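Local coordinates for protein lytic polysaccharide monooxygenase (Neurospora crassa, PDB 4QI8) that probably cleaves cellulose oxidatively, using a copper ion to attack its beta-1,4-glycosidic bonds, at residues H1-T13 against W17-F31. Sequence-based numbering, arbitrary orientation. Where two conformers were deposited one is given.
Sequences HYTFPKVWANSGT and WQYVRRADNWQNNGF. With CU (copper (II) ion), chain C; NO3 (nitrate ion), chain D.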
loop_
_atom_site.group_PDB
_atom_site.type_symbol
_atom_site.label_atom_id
_atom_site.label_comp_id
_atom_site.label_asym_id
_atom_site.label_seq_id
_atom_site.Cartn_x
_atom_site.Cartn_y
_atom_site.Cartn_z
ATOM N N HIS A 1 12.499 9.437 1.074
ATOM C CA HIS A 1 13.071 8.355 1.870
ATOM C C HIS A 1 12.362 8.196 3.205
ATOM O O HIS A 1 12.527 8.986 4.124
ATOM C CB HIS A 1 14.555 8.592 2.084
ATOM C CG HIS A 1 15.347 8.282 0.874
ATOM N ND1 HIS A 1 14.972 8.717 -0.379
ATOM C CD2 HIS A 1 16.458 7.528 0.705
ATOM C CE1 HIS A 1 15.846 8.267 -1.260
ATOM N NE2 HIS A 1 16.757 7.551 -0.630
ATOM N N TYR A 2 11.556 7.147 3.301
ATOM C CA TYR A 2 10.805 6.806 4.507
ATOM C C TYR A 2 10.405 5.339 4.417
ATOM O O TYR A 2 10.263 4.776 3.324
ATOM C CB TYR A 2 9.558 7.709 4.721
ATOM C CG TYR A 2 9.000 8.267 3.440
ATOM C CD1 TYR A 2 9.458 9.479 2.933
ATOM C CD2 TYR A 2 8.053 7.563 2.698
ATOM C CE1 TYR A 2 8.997 9.972 1.733
ATOM C CE2 TYR A 2 7.570 8.064 1.494
ATOM C CZ TYR A 2 8.053 9.271 1.020
ATOM O OH TYR A 2 7.596 9.769 -0.183
ATOM N N THR A 3 10.261 4.737 5.585
ATOM C CA THR A 3 9.682 3.419 5.717
ATOM C C THR A 3 8.228 3.546 6.179
ATOM O O THR A 3 7.773 4.611 6.579
ATOM C CB THR A 3 10.445 2.603 6.757
ATOM O OG1 THR A 3 10.301 3.258 8.012
ATOM C CG2 THR A 3 11.933 2.449 6.399
ATOM N N PHE A 4 7.523 2.421 6.128
ATOM C CA PHE A 4 6.192 2.275 6.711
ATOM C C PHE A 4 6.247 1.126 7.723
ATOM O O PHE A 4 5.878 -0.007 7.421
ATOM C CB PHE A 4 5.139 2.058 5.620
ATOM C CG PHE A 4 4.887 3.283 4.803
ATOM C CD1 PHE A 4 4.037 4.265 5.271
ATOM C CD2 PHE A 4 5.494 3.467 3.571
ATOM C CE1 PHE A 4 3.816 5.416 4.548
ATOM C CE2 PHE A 4 5.270 4.633 2.848
ATOM C CZ PHE A 4 4.423 5.596 3.335
ATOM N N PRO A 5 6.766 1.404 8.930
ATOM C CA PRO A 5 7.171 0.299 9.808
ATOM C C PRO A 5 6.136 -0.170 10.831
ATOM O O PRO A 5 6.383 -1.153 11.523
ATOM C CB PRO A 5 8.376 0.891 10.532
ATOM C CG PRO A 5 7.989 2.346 10.693
ATOM C CD PRO A 5 7.274 2.703 9.413
ATOM N N LYS A 6 5.006 0.521 10.936
ATOM C CA LYS A 6 4.050 0.296 12.014
ATOM C C LYS A 6 2.632 0.355 11.528
ATOM O O LYS A 6 2.307 1.150 10.658
ATOM C CB LYS A 6 4.138 1.419 13.057
ATOM C CG LYS A 6 5.387 1.480 13.872
ATOM C CD LYS A 6 5.165 2.496 14.983
ATOM C CE LYS A 6 6.435 2.935 15.712
ATOM N NZ LYS A 6 6.999 1.963 16.692
ATOM N N VAL A 7 1.781 -0.460 12.148
ATOM C CA VAL A 7 0.348 -0.287 12.049
ATOM C C VAL A 7 -0.238 -0.452 13.444
ATOM O O VAL A 7 0.305 -1.189 14.269
ATOM C CB VAL A 7 -0.271 -1.270 11.037
ATOM C CG1 VAL A 7 -0.100 -2.701 11.497
ATOM C CG2 VAL A 7 -1.731 -0.954 10.802
ATOM N N TRP A 8 -1.327 0.249 13.717
ATOM C CA TRP A 8 -1.971 0.084 15.005
ATOM C C TRP A 8 -3.434 0.409 14.913
ATOM O O TRP A 8 -3.901 0.987 13.937
ATOM C CB TRP A 8 -1.256 0.901 16.092
ATOM C CG TRP A 8 -1.312 2.402 15.988
ATOM C CD1 TRP A 8 -2.216 3.219 16.583
ATOM C CD2 TRP A 8 -0.390 3.259 15.301
ATOM N NE1 TRP A 8 -1.929 4.533 16.303
ATOM C CE2 TRP A 8 -0.810 4.584 15.515
ATOM C CE3 TRP A 8 0.740 3.038 14.525
ATOM C CZ2 TRP A 8 -0.138 5.681 14.970
ATOM C CZ3 TRP A 8 1.417 4.129 13.994
ATOM C CH2 TRP A 8 0.972 5.428 14.214
ATOM N N ALA A 9 -4.151 -0.005 15.947
ATOM C CA ALA A 9 -5.578 0.213 16.058
ATOM C C ALA A 9 -5.866 1.044 17.311
ATOM O O ALA A 9 -5.499 2.212 17.373
ATOM C CB ALA A 9 -6.303 -1.122 16.105
ATOM N N ASN A 10 -6.500 0.438 18.314
ATOM C CA ASN A 10 -7.028 1.185 19.457
ATOM C C ASN A 10 -6.339 0.926 20.798
ATOM O O ASN A 10 -6.880 1.286 21.847
ATOM C CB ASN A 10 -8.517 0.880 19.607
ATOM C CG ASN A 10 -9.295 1.180 18.348
ATOM O OD1 ASN A 10 -9.187 2.270 17.783
ATOM N ND2 ASN A 10 -10.066 0.205 17.886
ATOM N N SER A 11 -5.157 0.316 20.771
ATOM C CA SER A 11 -4.426 0.003 22.000
ATOM C C SER A 11 -3.004 0.544 21.948
ATOM O O SER A 11 -2.039 -0.200 22.148
ATOM C CB SER A 11 -4.397 -1.508 22.227
ATOM O OG SER A 11 -3.838 -1.818 23.493
ATOM N N GLY A 12 -2.881 1.843 21.687
ATOM C CA GLY A 12 -1.580 2.478 21.562
ATOM C C GLY A 12 -0.824 1.977 20.346
ATOM O O GLY A 12 -1.305 1.116 19.601
ATOM N N THR A 13 0.375 2.502 20.146
ATOM C CA THR A 13 1.295 2.095 19.066
ATOM C C THR A 13 1.891 0.707 19.304
ATOM O O THR A 13 1.775 0.118 20.360
ATOM C CB THR A 13 2.488 3.084 18.924
ATOM O OG1 THR A 13 3.423 2.660 17.925
ATOM C CG2 THR A 13 3.286 3.128 20.177
ATOM N N TRP A 17 8.113 -2.888 12.883
ATOM C CA TRP A 17 8.159 -4.220 12.275
ATOM C C TRP A 17 7.566 -5.306 13.173
ATOM O O TRP A 17 7.837 -6.495 12.989
ATOM C CB TRP A 17 9.579 -4.578 11.833
ATOM C CG TRP A 17 10.274 -3.462 11.112
ATOM C CD1 TRP A 17 11.392 -2.814 11.526
ATOM C CD2 TRP A 17 9.899 -2.853 9.861
ATOM N NE1 TRP A 17 11.750 -1.857 10.619
ATOM C CE2 TRP A 17 10.850 -1.854 9.587
ATOM C CE3 TRP A 17 8.866 -3.066 8.940
ATOM C CZ2 TRP A 17 10.796 -1.058 8.440
ATOM C CZ3 TRP A 17 8.822 -2.276 7.790
ATOM C CH2 TRP A 17 9.778 -1.287 7.554
ATOM N N GLN A 18 6.693 -4.917 14.093
ATOM C CA GLN A 18 6.020 -5.906 14.930
ATOM C C GLN A 18 4.918 -6.606 14.146
ATOM O O GLN A 18 4.881 -7.830 14.089
ATOM C CB GLN A 18 5.446 -5.280 16.195
ATOM C CG GLN A 18 4.745 -6.305 17.068
ATOM C CD GLN A 18 4.195 -5.714 18.330
ATOM O OE1 GLN A 18 4.146 -4.497 18.487
ATOM N NE2 GLN A 18 3.779 -6.574 19.247
ATOM N N TYR A 19 4.027 -5.823 13.540
ATOM C CA TYR A 19 2.932 -6.346 12.724
ATOM C C TYR A 19 3.182 -6.134 11.234
ATOM O O TYR A 19 2.358 -6.508 10.414
ATOM C CB TYR A 19 1.622 -5.662 13.121
ATOM C CG TYR A 19 1.231 -5.918 14.549
ATOM C CD1 TYR A 19 0.719 -7.136 14.932
ATOM C CD2 TYR A 19 1.370 -4.946 15.520
ATOM C CE1 TYR A 19 0.355 -7.390 16.238
ATOM C CE2 TYR A 19 1.006 -5.198 16.837
ATOM C CZ TYR A 19 0.500 -6.415 17.181
ATOM O OH TYR A 19 0.142 -6.644 18.488
ATOM N N VAL A 20 4.310 -5.513 10.897
ATOM C CA VAL A 20 4.669 -5.224 9.521
ATOM C C VAL A 20 5.889 -6.055 9.158
ATOM O O VAL A 20 6.885 -6.055 9.883
ATOM C CB VAL A 20 4.955 -3.719 9.344
ATOM C CG1 VAL A 20 5.400 -3.419 7.920
ATOM C CG2 VAL A 20 3.726 -2.892 9.721
ATOM N N ARG A 21 5.790 -6.808 8.067
ATOM C CA ARG A 21 6.918 -7.575 7.560
ATOM C C ARG A 21 8.090 -6.643 7.321
ATOM O O ARG A 21 7.926 -5.596 6.704
ATOM C CB ARG A 21 6.504 -8.282 6.273
ATOM C CG ARG A 21 5.440 -9.333 6.520
ATOM C CD ARG A 21 5.110 -10.149 5.286
ATOM N NE ARG A 21 4.203 -11.240 5.625
ATOM C CZ ARG A 21 3.616 -12.045 4.748
ATOM N NH1 ARG A 21 3.816 -11.890 3.441
ATOM N NH2 ARG A 21 2.824 -13.015 5.188
ATOM N N ARG A 22 9.276 -6.997 7.807
ATOM C CA ARG A 22 10.360 -6.034 7.721
ATOM C C ARG A 22 10.738 -5.792 6.258
ATOM O O ARG A 22 11.137 -6.702 5.527
ATOM C CB ARG A 22 11.592 -6.432 8.535
ATOM C CG ARG A 22 12.599 -5.272 8.587
ATOM C CD ARG A 22 13.641 -5.400 9.651
ATOM N NE ARG A 22 14.657 -6.348 9.255
ATOM C CZ ARG A 22 15.729 -6.629 9.992
ATOM N NH1 ARG A 22 15.921 -6.030 11.162
ATOM N NH2 ARG A 22 16.625 -7.508 9.552
ATOM N N ALA A 23 10.595 -4.548 5.828
ATOM C CA ALA A 23 10.875 -4.183 4.453
ATOM C C ALA A 23 12.368 -4.118 4.214
ATOM O O ALA A 23 13.147 -3.794 5.119
ATOM C CB ALA A 23 10.234 -2.840 4.139
ATOM N N ASP A 24 12.763 -4.373 2.974
ATOM C CA ASP A 24 14.171 -4.397 2.630
ATOM C C ASP A 24 14.822 -3.017 2.735
ATOM O O ASP A 24 16.054 -2.944 2.709
ATOM C CB ASP A 24 14.400 -4.959 1.221
ATOM C CG ASP A 24 14.170 -6.457 1.105
ATOM O OD1 ASP A 24 14.174 -7.170 2.132
ATOM O OD2 ASP A 24 14.006 -6.913 -0.052
ATOM N N ASN A 25 14.026 -1.942 2.837
ATOM C CA ASN A 25 14.562 -0.585 3.038
ATOM C C ASN A 25 14.695 -0.192 4.515
ATOM O O ASN A 25 14.834 0.988 4.837
ATOM C CB ASN A 25 13.738 0.468 2.284
ATOM C CG ASN A 25 12.377 0.736 2.908
ATOM O OD1 ASN A 25 11.848 -0.077 3.674
ATOM N ND2 ASN A 25 11.813 1.889 2.584
ATOM N N TRP A 26 14.692 -1.173 5.410
ATOM C CA TRP A 26 14.704 -0.850 6.826
ATOM C C TRP A 26 15.964 -0.103 7.268
ATOM O O TRP A 26 15.916 0.596 8.273
ATOM C CB TRP A 26 14.463 -2.100 7.681
ATOM C CG TRP A 26 15.606 -3.057 7.728
ATOM C CD1 TRP A 26 15.917 -4.016 6.811
ATOM C CD2 TRP A 26 16.593 -3.147 8.758
ATOM N NE1 TRP A 26 17.048 -4.698 7.203
ATOM C CE2 TRP A 26 17.482 -4.182 8.396
ATOM C CE3 TRP A 26 16.814 -2.448 9.942
ATOM C CZ2 TRP A 26 18.561 -4.551 9.195
ATOM C CZ3 TRP A 26 17.888 -2.806 10.726
ATOM C CH2 TRP A 26 18.755 -3.840 10.345
ATOM N N GLN A 27 17.069 -0.241 6.540
ATOM C CA GLN A 27 18.287 0.504 6.867
ATOM C C GLN A 27 18.435 1.799 6.069
ATOM O O GLN A 27 18.858 2.803 6.627
ATOM C CB GLN A 27 19.532 -0.356 6.657
ATOM C CG GLN A 27 19.531 -1.597 7.506
ATOM C CD GLN A 27 20.885 -2.274 7.532
ATOM O OE1 GLN A 27 21.283 -2.937 6.576
ATOM N NE2 GLN A 27 21.608 -2.107 8.635
ATOM N N ASN A 28 18.108 1.804 4.783
ATOM C CA ASN A 28 18.394 2.984 3.963
ATOM C C ASN A 28 17.204 3.913 3.740
ATOM O O ASN A 28 17.375 4.998 3.204
ATOM C CB ASN A 28 18.970 2.588 2.606
ATOM C CG ASN A 28 17.934 1.969 1.689
ATOM O OD1 ASN A 28 16.985 1.333 2.132
ATOM N ND2 ASN A 28 18.122 2.161 0.392
ATOM N N ASN A 29 16.005 3.488 4.128
ATOM C CA ASN A 29 14.786 4.268 3.884
ATOM C C ASN A 29 14.516 4.505 2.399
ATOM O O ASN A 29 13.778 5.418 2.046
ATOM C CB ASN A 29 14.817 5.620 4.612
ATOM C CG ASN A 29 15.205 5.485 6.040
ATOM O OD1 ASN A 29 14.620 4.689 6.770
ATOM N ND2 ASN A 29 16.228 6.229 6.451
ATOM N N GLY A 30 15.098 3.679 1.530
ATOM C CA GLY A 30 14.994 3.906 0.105
ATOM C C GLY A 30 13.771 3.286 -0.535
ATOM O O GLY A 30 12.832 2.866 0.140
ATOM N N PHE A 31 13.785 3.255 -1.863
ATOM C CA PHE A 31 12.616 2.899 -2.641
ATOM C C PHE A 31 12.842 1.691 -3.536
ATOM O O PHE A 31 13.964 1.200 -3.702
ATOM C CB PHE A 31 12.141 4.116 -3.473
ATOM C CG PHE A 31 13.201 4.750 -4.338
ATOM C CD1 PHE A 31 13.430 4.295 -5.621
ATOM C CD2 PHE A 31 13.954 5.826 -3.884
ATOM C CE1 PHE A 31 14.369 4.898 -6.437
ATOM C CE2 PHE A 31 14.914 6.420 -4.702
ATOM C CZ PHE A 31 15.117 5.952 -5.980
HETATM CU CU CU C . 13.391 9.866 -0.779
HETATM N N NO3 D . 17.523 4.232 -2.814
HETATM O O1 NO3 D . 18.767 3.888 -3.207
HETATM O O2 NO3 D . 16.397 3.600 -3.199
HETATM O O3 NO3 D . 17.414 5.269 -1.967
HETATM O O HOH W 1 8.954 2.464 2.370
HETATM O O HOH W 2 9.068 0.454 4.182
HETATM O O HOH W 3 14.137 10.042 -2.680
HETATM O O HOH W 4 14.863 11.801 -0.165
#
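Trp17 lays one face of its indole over Pro5, whose CA stands 3.7 Å from the centroid of the six-membered ring and 14° off its normal, a CH-pi contact. The backbone fixes the same pair: Trp17 N donates a nearly straight 2.8 Å hydrogen bond to Pro5 O. With CG anti to the carbonyl carbon (chi1 -45°), the indole folds back along strand 3-8 until its benzo rim also meets Thr3 CB and Phe4 O. Arg22 CG and Ala23 N lie against the other face, so the indole is covered on both. Replacing it with an alanine side chain is likely to uncover Pro5 and Thr3 and open a gap between strand and loop. Farther along, Val20 straddles the Phe4-Pro5 backbone, CG1 against Phe4 O. On the way to the copper, Asn25 ties the loop to the strand: its ND2 donates to Gly30 O (2.8 Å), two waters link its amide to Tyr2 O and Phe4 N, and Thr3 CG2 rests against OD1. Asn28 OD1 takes the Gly30 N-H from above its carbonyl plane, an Asx turn. Gly30 CA sits over one face of the His1 imidazole, 4.3 Å from its centroid, and Asn29 O makes a 3.0 Å CA-H...O contact with His1 CA. His1 holds copper through its N and ND1, the histidine brace that His72 completes; NE2 makes a weak hydrogen bond to O3 of a nitrate, probably from the crystallisation liquor, whose O2 takes a straighter one from Phe31 N and lies over the Phe31 ring. Apolar layering thus ties the loop to an outer strand of the AA9 beta-sandwich, whereas at the brace copper chelation sets the imidazole, and Gly30 and the Asn29 carbonyl border it, the glycine covering one face.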